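Local coordinates for 16S rRNA (adenine(1408)-N(1))-methyltransferase (Escherichia coli, PDB 3P2E), which methylates the N1 position of adenine 1408 in the 16S rRNA of fully assembled 30S subunits, using S-adenosyl-L-methionine, and so confers resistance to various aminoglycosides, at residues Phe24-Asp30 with Asn48-Ile54; Ala43-Thr49 with Leu77-Val81; Asp181-Asn187 with Arg207-Ser213. All coordinates share one frame; numbering follows the deposited sequence.

Interaction 1: residues Phe24-Asp30 with Asn48-Ile54; sequences FDRVHID and NTFYIGI
The Phe-24 ring leans over the start of strand 49-54, with Phe-50 CA above one face and the Phe-50 ring beside it. Phe-24 CE2 comes 3.7 Å from Phe-50 CD1, but the ring planes are inclined at 39°, so the pair is oblique and not stacked. Along the same face, Phe-50 is followed by an aliphatic layer. Val-27 CG1 touches Ile-52 CD1 at 3.7 Å, and Ile-29 CG2 meets Ile-54 CD1 at 3.6 Å. Val-81 and Val-83 of strand 80-83 extend this layer.

The other face is more polar. With CG anti to the backbone N (chi1 178°), His-28 lays CB, CG and CD2 along the CD1-CE1 side of Tyr-51, CB lying 3.7 Å from CE1 and the two rings oblique at 54°, while Thr-49 CG2 sits over one face of the phenol ring, toward its rim. Hydrogen bonds between ND1 and Ser-100 OG and between NE2 and Ser-102 OG help fix the imidazole's rotation. Asp-30 is gripped similarly by Ser-102 and Thr-33, its side chain about 5 Å from the bound S-adenosyl-L-homocysteine.

Between the two layers runs a parallel ladder. Phe-50 N donates to Arg-26 O at 2.8 Å, His-28 N to Phe-50 O at 2.9 Å, and the pattern continues to Ile-54 N and Asp-30 O. Before it, Asn-48 O accepts from Asp-25 N and, weakly, from Arg-26 N. Strands 26-31 and 49-54, joined by helix 37-44, form the beta-alpha-beta crossover of a Rossmann-like methyltransferase, with its cofactor site at the C-terminal end of the strands.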
loop_
_atom_site.group_PDB
_atom_site.type_symbol
_atom_site.label_atom_id
_atom_site.label_comp_id
_atom_site.label_asym_id
_atom_site.label_seq_id
_atom_site.Cartn_x
_atom_site.Cartn_y
_atom_site.Cartn_z
ATOM N N PHE A 24 13.855 11.913 5.714
ATOM C CA PHE A 24 12.422 12.106 5.504
ATOM C C PHE A 24 11.679 12.204 6.829
ATOM O O PHE A 24 12.070 11.588 7.819
ATOM C CB PHE A 24 11.870 10.942 4.678
ATOM C CG PHE A 24 12.545 10.783 3.351
ATOM C CD1 PHE A 24 12.183 11.583 2.273
ATOM C CD2 PHE A 24 13.586 9.874 3.195
ATOM C CE1 PHE A 24 12.849 11.487 1.055
ATOM C CE2 PHE A 24 14.261 9.767 1.982
ATOM C CZ PHE A 24 13.893 10.574 0.911
ATOM N N ASP A 25 10.606 12.987 6.852
ATOM C CA ASP A 25 9.831 13.142 8.074
ATOM C C ASP A 25 8.719 12.118 8.240
ATOM O O ASP A 25 8.238 11.914 9.353
ATOM C CB ASP A 25 9.231 14.542 8.160
ATOM C CG ASP A 25 10.247 15.585 8.570
ATOM O OD1 ASP A 25 11.218 15.219 9.262
ATOM O OD2 ASP A 25 10.062 16.767 8.219
ATOM N N ARG A 26 8.308 11.483 7.145
ATOM C CA ARG A 26 7.236 10.490 7.202
ATOM C C ARG A 26 7.587 9.255 6.383
ATOM O O ARG A 26 8.436 9.302 5.494
ATOM C CB ARG A 26 5.925 11.065 6.652
ATOM C CG ARG A 26 5.441 12.330 7.335
ATOM C CD ARG A 26 4.157 12.864 6.712
ATOM N NE ARG A 26 2.961 12.142 7.147
ATOM C CZ ARG A 26 2.555 10.972 6.659
ATOM N NH1 ARG A 26 3.244 10.365 5.702
ATOM N NH2 ARG A 26 1.451 10.408 7.134
ATOM N N VAL A 27 6.926 8.150 6.701
ATOM C CA VAL A 27 7.118 6.897 5.981
ATOM C C VAL A 27 5.737 6.357 5.618
ATOM O O VAL A 27 4.859 6.254 6.472
ATOM C CB VAL A 27 7.852 5.837 6.849
ATOM C CG1 VAL A 27 7.870 4.486 6.127
ATOM C CG2 VAL A 27 9.271 6.292 7.134
ATOM N N HIS A 28 5.546 6.026 4.344
ATOM C CA HIS A 28 4.277 5.488 3.884
ATOM C C HIS A 28 4.510 4.103 3.293
ATOM O O HIS A 28 5.427 3.916 2.501
ATOM C CB HIS A 28 3.667 6.385 2.800
ATOM C CG HIS A 28 2.383 5.858 2.243
ATOM N ND1 HIS A 28 1.172 6.027 2.879
ATOM C CD2 HIS A 28 2.131 5.100 1.148
ATOM C CE1 HIS A 28 0.229 5.394 2.201
ATOM N NE2 HIS A 28 0.786 4.823 1.148
ATOM N N ILE A 29 3.682 3.140 3.685
ATOM C CA ILE A 29 3.788 1.785 3.157
ATOM C C ILE A 29 2.556 1.463 2.314
ATOM O O ILE A 29 1.425 1.697 2.743
ATOM C CB ILE A 29 3.889 0.718 4.284
ATOM C CG1 ILE A 29 5.238 0.835 5.001
ATOM C CG2 ILE A 29 3.729 -0.689 3.689
ATOM C CD1 ILE A 29 5.430 -0.164 6.147
ATOM N N ASP A 30 2.787 0.950 1.110
ATOM C CA ASP A 30 1.705 0.549 0.219
ATOM C C ASP A 30 1.874 -0.958 0.048
ATOM O O ASP A 30 2.821 -1.418 -0.602
ATOM C CB ASP A 30 1.815 1.270 -1.128
ATOM C CG ASP A 30 0.655 0.955 -2.057
ATOM O OD1 ASP A 30 -0.495 0.909 -1.572
ATOM O OD2 ASP A 30 0.891 0.764 -3.274
ATOM N N ASN A 48 9.152 14.630 1.045
ATOM C CA ASN A 48 9.439 14.616 2.479
ATOM C C ASN A 48 8.849 13.347 3.094
ATOM O O ASN A 48 8.754 13.212 4.316
ATOM C CB ASN A 48 8.851 15.846 3.172
ATOM C CG ASN A 48 9.456 16.085 4.550
ATOM O OD1 ASN A 48 8.927 16.864 5.346
ATOM N ND2 ASN A 48 10.576 15.425 4.832
ATOM N N THR A 49 8.435 12.426 2.231
ATOM C CA THR A 49 7.888 11.148 2.675
ATOM C C THR A 49 8.657 10.035 1.976
ATOM O O THR A 49 8.929 10.112 0.769
ATOM C CB THR A 49 6.386 11.000 2.334
ATOM O OG1 THR A 49 5.621 11.947 3.093
ATOM C CG2 THR A 49 5.900 9.586 2.662
ATOM N N PHE A 50 9.029 9.011 2.737
ATOM C CA PHE A 50 9.736 7.877 2.158
ATOM C C PHE A 50 8.673 6.831 1.865
ATOM O O PHE A 50 7.939 6.415 2.764
ATOM C CB PHE A 50 10.771 7.311 3.126
ATOM C CG PHE A 50 11.632 6.246 2.515
ATOM C CD1 PHE A 50 12.525 6.563 1.499
ATOM C CD2 PHE A 50 11.522 4.920 2.922
ATOM C CE1 PHE A 50 13.301 5.574 0.891
ATOM C CE2 PHE A 50 12.290 3.923 2.323
ATOM C CZ PHE A 50 13.183 4.252 1.304
ATOM N N TYR A 51 8.589 6.422 0.601
ATOM C CA TYR A 51 7.596 5.451 0.161
ATOM C C TYR A 51 8.119 4.028 0.028
ATOM O O TYR A 51 9.124 3.772 -0.636
ATOM C CB TYR A 51 6.990 5.917 -1.165
ATOM C CG TYR A 51 6.108 7.136 -0.993
ATOM C CD1 TYR A 51 4.763 7.000 -0.650
ATOM C CD2 TYR A 51 6.637 8.423 -1.096
ATOM C CE1 TYR A 51 3.966 8.117 -0.406
ATOM C CE2 TYR A 51 5.848 9.545 -0.851
ATOM C CZ TYR A 51 4.518 9.384 -0.508
ATOM O OH TYR A 51 3.736 10.485 -0.254
ATOM N N ILE A 52 7.413 3.107 0.672
ATOM C CA ILE A 52 7.775 1.700 0.657
ATOM C C ILE A 52 6.655 0.895 0.026
ATOM O O ILE A 52 5.562 0.803 0.583
ATOM C CB ILE A 52 8.009 1.179 2.086
ATOM C CG1 ILE A 52 9.103 2.012 2.760
ATOM C CG2 ILE A 52 8.407 -0.300 2.052
ATOM C CD1 ILE A 52 9.335 1.653 4.219
ATOM N N GLY A 53 6.933 0.327 -1.144
ATOM C CA GLY A 53 5.943 -0.475 -1.840
ATOM C C GLY A 53 6.297 -1.939 -1.692
ATOM O O GLY A 53 7.399 -2.353 -2.047
ATOM N N ILE A 54 5.351 -2.721 -1.182
ATOM C CA ILE A 54 5.548 -4.147 -0.939
ATOM C C ILE A 54 4.704 -5.027 -1.863
ATOM O O ILE A 54 3.509 -4.789 -2.036
ATOM C CB ILE A 54 5.150 -4.508 0.508
ATOM C CG1 ILE A 54 5.898 -3.619 1.504
ATOM C CG2 ILE A 54 5.444 -5.977 0.782
ATOM C CD1 ILE A 54 5.429 -3.802 2.942
#

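Interaction 2: residues Ala43-Thr49 with Leu77-Val81; sequences AINDQNT and LSNVV
With chi1 at 65°, Asn-79 holds CG between its own backbone N and carbonyl carbon, and chi2 of -33° then turns the amide so that ND2 faces the end of helix 37-44 and the turn after it. Both N-H groups of that one nitrogen are used. One donates to Ala-43 O at 3.1 Å in a nearly straight bond (170° at the hydrogen), lying close to the plane of the Asn-79 amide. The other donates to Thr-49 O, also at 3.1 Å, nearly in line with that carbonyl. Ala-43 O is doubly engaged, since Asp-46 N reaches it from the opposite face of its carbonyl plane. Asp-46 O is near ND2 as well, but the angle is too poor for a bond.

The Gln-47 side chain, bent at chi2, crosses Asn-79 at about a right angle. Apolar packing completes the contact: Ala-43 CB sits 3.8 Å from Leu-77 CD1 and packs against Val-80 CG2.

The segment being held is itself braced. Residues Asp-46 to Thr-49 make a type I beta turn, and Asn-48 N comes down on Asp-46 OD1 from above the carboxylate plane, donating at 3.1 Å. The second oxygen, OD2, is bonded to Thr-49 OG1 and to Tyr-51 OH, which ties the turn to the strand that follows. A single asparagine amide thus spans from the last turn of the helix to the first residue of strand 49-54. The arrangement is the helix-to-strand connection of a Rossmann-like beta-alpha-beta unit, shaped by an Asx turn at Asp-46 and clamped by Asn-79 from the lead-in to strand 80-83.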
loop_
_atom_site.group_PDB
_atom_site.type_symbol
_atom_site.label_atom_id
_atom_site.label_comp_id
_atom_site.label_asym_id
_atom_site.label_seq_id
_atom_site.Cartn_x
_atom_site.Cartn_y
_atom_site.Cartn_z
ATOM N N ALA A 43 5.260 9.459 -4.629
ATOM C CA ALA A 43 6.626 9.857 -4.319
ATOM C C ALA A 43 7.080 11.091 -5.079
ATOM O O ALA A 43 7.746 11.960 -4.518
ATOM C CB ALA A 43 7.569 8.705 -4.601
ATOM N N ILE A 44 6.733 11.169 -6.356
ATOM C CA ILE A 44 7.131 12.315 -7.158
ATOM C C ILE A 44 6.459 13.596 -6.649
ATOM O O ILE A 44 6.995 14.690 -6.815
ATOM C CB ILE A 44 6.792 12.072 -8.663
ATOM C CG1 ILE A 44 7.426 13.153 -9.546
ATOM C CG2 ILE A 44 5.287 12.029 -8.856
ATOM C CD1 ILE A 44 6.634 14.446 -9.635
ATOM N N ASN A 45 5.302 13.465 -6.008
ATOM C CA ASN A 45 4.597 14.642 -5.508
ATOM C C ASN A 45 4.860 15.006 -4.048
ATOM O O ASN A 45 4.325 15.994 -3.556
ATOM C CB ASN A 45 3.087 14.487 -5.734
ATOM C CG ASN A 45 2.716 14.504 -7.207
ATOM O OD1 ASN A 45 2.258 13.502 -7.760
ATOM N ND2 ASN A 45 2.926 15.643 -7.852
ATOM N N ASP A 46 5.687 14.229 -3.354
ATOM C CA ASP A 46 5.981 14.513 -1.948
ATOM C C ASP A 46 7.360 13.984 -1.574
ATOM O O ASP A 46 7.523 12.809 -1.254
ATOM C CB ASP A 46 4.890 13.892 -1.066
ATOM C CG ASP A 46 5.195 13.993 0.416
ATOM O OD1 ASP A 46 6.020 14.834 0.819
ATOM O OD2 ASP A 46 4.590 13.222 1.188
ATOM N N GLN A 47 8.352 14.868 -1.614
ATOM C CA GLN A 47 9.725 14.489 -1.324
ATOM C C GLN A 47 10.127 14.490 0.148
ATOM O O GLN A 47 11.309 14.357 0.464
ATOM C CB GLN A 47 10.677 15.375 -2.132
ATOM C CG GLN A 47 10.626 15.091 -3.630
ATOM C CD GLN A 47 11.131 13.699 -3.963
ATOM O OE1 GLN A 47 10.447 12.910 -4.617
ATOM N NE2 GLN A 47 12.335 13.389 -3.506
ATOM N N ASN A 48 9.152 14.630 1.045
ATOM C CA ASN A 48 9.439 14.616 2.479
ATOM C C ASN A 48 8.849 13.347 3.094
ATOM O O ASN A 48 8.754 13.212 4.316
ATOM C CB ASN A 48 8.851 15.846 3.172
ATOM C CG ASN A 48 9.456 16.085 4.550
ATOM O OD1 ASN A 48 8.927 16.864 5.346
ATOM N ND2 ASN A 48 10.576 15.425 4.832
ATOM N N THR A 49 8.435 12.426 2.231
ATOM C CA THR A 49 7.888 11.148 2.675
ATOM C C THR A 49 8.657 10.035 1.976
ATOM O O THR A 49 8.929 10.112 0.769
ATOM C CB THR A 49 6.386 11.000 2.334
ATOM O OG1 THR A 49 5.621 11.947 3.093
ATOM C CG2 THR A 49 5.900 9.586 2.662
ATOM N N LEU A 77 14.246 8.524 -8.508
ATOM C CA LEU A 77 13.685 9.034 -7.260
ATOM C C LEU A 77 14.539 8.525 -6.111
ATOM O O LEU A 77 15.115 7.440 -6.190
ATOM C CB LEU A 77 12.241 8.556 -7.070
ATOM C CG LEU A 77 11.179 9.074 -8.044
ATOM C CD1 LEU A 77 9.833 8.449 -7.698
ATOM C CD2 LEU A 77 11.097 10.594 -7.972
ATOM N N SER A 78 14.623 9.305 -5.041
ATOM C CA SER A 78 15.420 8.909 -3.889
ATOM C C SER A 78 14.543 8.558 -2.696
ATOM O O SER A 78 15.053 8.191 -1.639
ATOM C CB SER A 78 16.372 10.043 -3.491
ATOM O OG SER A 78 17.227 10.398 -4.562
ATOM N N ASN A 79 13.227 8.653 -2.868
ATOM C CA ASN A 79 12.308 8.376 -1.770
ATOM C C ASN A 79 11.373 7.188 -1.982
ATOM O O ASN A 79 10.236 7.189 -1.506
ATOM C CB ASN A 79 11.498 9.642 -1.445
ATOM C CG ASN A 79 10.584 10.081 -2.582
ATOM O OD1 ASN A 79 10.899 9.908 -3.763
ATOM N ND2 ASN A 79 9.453 10.685 -2.225
ATOM N N VAL A 80 11.863 6.171 -2.686
ATOM C CA VAL A 80 11.073 4.970 -2.952
ATOM C C VAL A 80 11.922 3.710 -2.849
ATOM O O VAL A 80 13.072 3.688 -3.280
ATOM C CB VAL A 80 10.459 4.990 -4.382
ATOM C CG1 VAL A 80 9.636 3.723 -4.621
ATOM C CG2 VAL A 80 9.602 6.218 -4.562
ATOM N N VAL A 81 11.356 2.670 -2.247
ATOM C CA VAL A 81 12.030 1.385 -2.153
ATOM C C VAL A 81 10.948 0.333 -2.351
ATOM O O VAL A 81 9.820 0.496 -1.875
ATOM C CB VAL A 81 12.729 1.165 -0.786
ATOM C CG1 VAL A 81 11.709 1.106 0.338
ATOM C CG2 VAL A 81 13.543 -0.128 -0.832
#

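Interaction 3: residues Asp181-Asn187 with Arg207-Ser213; sequences DVKELDN and RSFFRVS
Strand 209-215 is the one reversed strand of a seven-stranded sheet of order 3-2-1-4-5-7-6, the mark of class I methyltransferases, and here it pairs with edge strand 178-185. The backbone ladder uses three hydrogen-bonded pairs, Asp-181 with Ser-213, Lys-183 with Arg-211 and Leu-185 with Phe-209.

Arg-211 carries much of one face. Leu-185 CD1 lies over a face of its guanidinium, offset toward the rim, and Lys-183 runs alongside, with CD 3.6 Å and NZ 4.4 Å from Arg-211 NH2. Water joins Arg-211 to Asp-181: NE donates in the guanidinium plane to water 1 at 3.0 Å, and that water also lies within bonding distance of Asp-181 OD2, Arg-211 O and Ser-213 OG, the acceptors in reach outnumbering its protons. NH2 donates to water 2, which sits by the same carboxylate oxygen. Acid and base are bridged by water without touching, and the nearby carboxylate probably offsets some of the positive charge of Lys-183 and Arg-211.

On the other face Glu-184, extended with CG anti to the backbone N (chi1 -174°), lies beside Phe-210, its CD 3.5 Å from CE1 and its carboxylate inclined 43° to the ring. Its OE1 reaches within 3.0 Å of Ser-208 OG. Leu-185 O meets the edge of the Phe-209 ring, and the Asn-187 amide also stands there, its plane turned 80° from the ring.

Asp-186 N-caps helix 187-190 through Tyr-189 N. Strand 133-139 flanks strand 209-215 on its other side, Val-182 and Val-212 pack on Phe-163 of helix 160-164, and Phe-209 lies near Phe-105 of the cofactor site.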
loop_
_atom_site.group_PDB
_atom_site.type_symbol
_atom_site.label_atom_id
_atom_site.label_comp_id
_atom_site.label_asym_id
_atom_site.label_seq_id
_atom_site.Cartn_x
_atom_site.Cartn_y
_atom_site.Cartn_z
ATOM N N ASP A 181 -13.907 6.453 8.794
ATOM C CA ASP A 181 -14.777 6.804 7.681
ATOM C C ASP A 181 -14.890 5.703 6.636
ATOM O O ASP A 181 -13.945 4.952 6.408
ATOM C CB ASP A 181 -14.266 8.074 6.996
ATOM C CG ASP A 181 -15.218 8.583 5.932
ATOM O OD1 ASP A 181 -16.296 9.097 6.297
ATOM O OD2 ASP A 181 -14.895 8.464 4.729
ATOM N N VAL A 182 -16.063 5.612 6.016
ATOM C CA VAL A 182 -16.313 4.646 4.947
ATOM C C VAL A 182 -16.975 5.443 3.828
ATOM O O VAL A 182 -18.042 6.025 4.019
ATOM C CB VAL A 182 -17.259 3.510 5.384
ATOM C CG1 VAL A 182 -17.561 2.596 4.194
ATOM C CG2 VAL A 182 -16.623 2.708 6.506
ATOM N N LYS A 183 -16.338 5.479 2.662
ATOM C CA LYS A 183 -16.875 6.235 1.539
ATOM C C LYS A 183 -16.930 5.412 0.260
ATOM O O LYS A 183 -16.003 4.668 -0.044
ATOM C CB LYS A 183 -16.010 7.477 1.305
ATOM C CG LYS A 183 -16.537 8.439 0.247
ATOM C CD LYS A 183 -15.668 9.686 0.178
ATOM C CE LYS A 183 -16.230 10.715 -0.793
ATOM N NZ LYS A 183 -15.379 11.945 -0.839
ATOM N N GLU A 184 -18.023 5.547 -0.484
ATOM C CA GLU A 184 -18.162 4.837 -1.749
ATOM C C GLU A 184 -17.662 5.788 -2.833
ATOM O O GLU A 184 -18.174 6.901 -2.978
ATOM C CB GLU A 184 -19.630 4.462 -1.991
ATOM C CG GLU A 184 -19.852 3.598 -3.227
ATOM C CD GLU A 184 -21.238 2.982 -3.270
ATOM O OE1 GLU A 184 -21.557 2.304 -4.270
ATOM O OE2 GLU A 184 -22.006 3.170 -2.302
ATOM N N LEU A 185 -16.655 5.352 -3.585
ATOM C CA LEU A 185 -16.067 6.172 -4.639
ATOM C C LEU A 185 -16.455 5.666 -6.030
ATOM O O LEU A 185 -16.885 4.523 -6.177
ATOM C CB LEU A 185 -14.543 6.180 -4.477
ATOM C CG LEU A 185 -14.069 6.685 -3.108
ATOM C CD1 LEU A 185 -12.619 6.282 -2.870
ATOM C CD2 LEU A 185 -14.242 8.194 -3.032
ATOM N N ASP A 186 -16.301 6.518 -7.044
ATOM C CA ASP A 186 -16.661 6.144 -8.410
ATOM C C ASP A 186 -15.485 5.981 -9.367
ATOM O O ASP A 186 -14.329 6.189 -8.998
ATOM C CB ASP A 186 -17.653 7.160 -9.003
ATOM C CG ASP A 186 -17.141 8.592 -8.948
ATOM O OD1 ASP A 186 -15.912 8.809 -8.978
ATOM O OD2 ASP A 186 -17.982 9.518 -8.890
ATOM N N ASN A 187 -15.786 5.597 -10.604
ATOM C CA ASN A 187 -14.744 5.411 -11.606
ATOM C C ASN A 187 -13.908 6.673 -11.796
ATOM O O ASN A 187 -12.689 6.595 -11.917
ATOM C CB ASN A 187 -15.351 5.010 -12.959
ATOM C CG ASN A 187 -15.928 3.611 -12.955
ATOM O OD1 ASN A 187 -15.487 2.737 -13.711
ATOM N ND2 ASN A 187 -16.924 3.389 -12.111
ATOM N N ARG A 207 -18.253 0.773 -11.834
ATOM C CA ARG A 207 -17.995 -0.102 -10.696
ATOM C C ARG A 207 -17.998 0.681 -9.392
ATOM O O ARG A 207 -17.662 1.865 -9.368
ATOM C CB ARG A 207 -16.627 -0.778 -10.856
ATOM C CG ARG A 207 -16.463 -1.611 -12.117
ATOM C CD ARG A 207 -15.032 -2.128 -12.228
ATOM N NE ARG A 207 -14.620 -2.808 -11.007
ATOM C CZ ARG A 207 -14.458 -4.123 -10.894
ATOM N NH1 ARG A 207 -14.665 -4.919 -11.935
ATOM N NH2 ARG A 207 -14.100 -4.645 -9.729
ATOM N N SER A 208 -18.366 0.011 -8.307
ATOM C CA SER A 208 -18.379 0.648 -7.000
ATOM C C SER A 208 -17.051 0.371 -6.310
ATOM O O SER A 208 -16.564 -0.759 -6.323
ATOM C CB SER A 208 -19.522 0.100 -6.140
ATOM O OG SER A 208 -20.779 0.540 -6.620
ATOM N N PHE A 209 -16.463 1.414 -5.734
ATOM C CA PHE A 209 -15.206 1.301 -5.004
ATOM C C PHE A 209 -15.520 1.758 -3.585
ATOM O O PHE A 209 -16.340 2.658 -3.383
ATOM C CB PHE A 209 -14.136 2.207 -5.625
ATOM C CG PHE A 209 -13.834 1.888 -7.062
ATOM C CD1 PHE A 209 -12.801 1.015 -7.397
ATOM C CD2 PHE A 209 -14.591 2.455 -8.084
ATOM C CE1 PHE A 209 -12.528 0.712 -8.730
ATOM C CE2 PHE A 209 -14.326 2.157 -9.419
ATOM C CZ PHE A 209 -13.292 1.285 -9.742
ATOM N N PHE A 210 -14.886 1.130 -2.603
ATOM C CA PHE A 210 -15.126 1.479 -1.211
ATOM C C PHE A 210 -13.831 1.764 -0.482
ATOM O O PHE A 210 -12.879 0.987 -0.565
ATOM C CB PHE A 210 -15.860 0.334 -0.509
ATOM C CG PHE A 210 -17.173 -0.008 -1.138
ATOM C CD1 PHE A 210 -18.293 0.790 -0.916
ATOM C CD2 PHE A 210 -17.280 -1.098 -1.995
ATOM C CE1 PHE A 210 -19.502 0.506 -1.547
ATOM C CE2 PHE A 210 -18.484 -1.388 -2.629
ATOM C CZ PHE A 210 -19.595 -0.584 -2.404
ATOM N N ARG A 211 -13.788 2.886 0.223
ATOM C CA ARG A 211 -12.598 3.220 0.986
ATOM C C ARG A 211 -12.919 3.202 2.462
ATOM O O ARG A 211 -13.772 3.955 2.924
ATOM C CB ARG A 211 -12.055 4.603 0.623
ATOM C CG ARG A 211 -10.852 5.018 1.487
ATOM C CD ARG A 211 -10.280 6.353 1.048
ATOM N NE ARG A 211 -11.221 7.444 1.283
ATOM C CZ ARG A 211 -11.223 8.586 0.603
ATOM N NH1 ARG A 211 -10.335 8.787 -0.361
ATOM N NH2 ARG A 211 -12.108 9.531 0.894
ATOM N N VAL A 212 -12.248 2.318 3.188
ATOM C CA VAL A 212 -12.402 2.233 4.630
ATOM C C VAL A 212 -11.102 2.855 5.124
ATOM O O VAL A 212 -10.018 2.378 4.802
ATOM C CB VAL A 212 -12.507 0.769 5.110
ATOM C CG1 VAL A 212 -12.467 0.711 6.627
ATOM C CG2 VAL A 212 -13.804 0.156 4.610
ATOM N N SER A 213 -11.205 3.941 5.883
ATOM C CA SER A 213 -10.006 4.607 6.367
ATOM C C SER A 213 -10.131 4.932 7.843
ATOM O O SER A 213 -11.231 4.906 8.398
ATOM C CB SER A 213 -9.759 5.890 5.564
ATOM O OG SER A 213 -10.873 6.762 5.624
HETATM O O HOH W 1 -12.871 6.705 3.724
HETATM O O HOH W 2 -13.497 10.162 3.453
HETATM O O HOH W 3 -18.859 4.352 -10.010
#

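From the N terminus, strand 26-31 leads through helix 37-44 into strand 49-54, and interaction 1 closes that excursion by pairing the two strands. Interaction 2 begins inside it, at the helix end, and runs on to residues 77-81, so the two contacts cross along the chain; they share Asn-48 and Thr-49, and Tyr-51 pairs with the 77-81 segment through its backbone. Together they join three neighbouring strands and a helix at one end of the sheet. Interaction 3 follows in series, closing the helical excursion between residues 187 and 207 at the other end, its centre about 23 Å from that of interaction 1. The common sheet links all three.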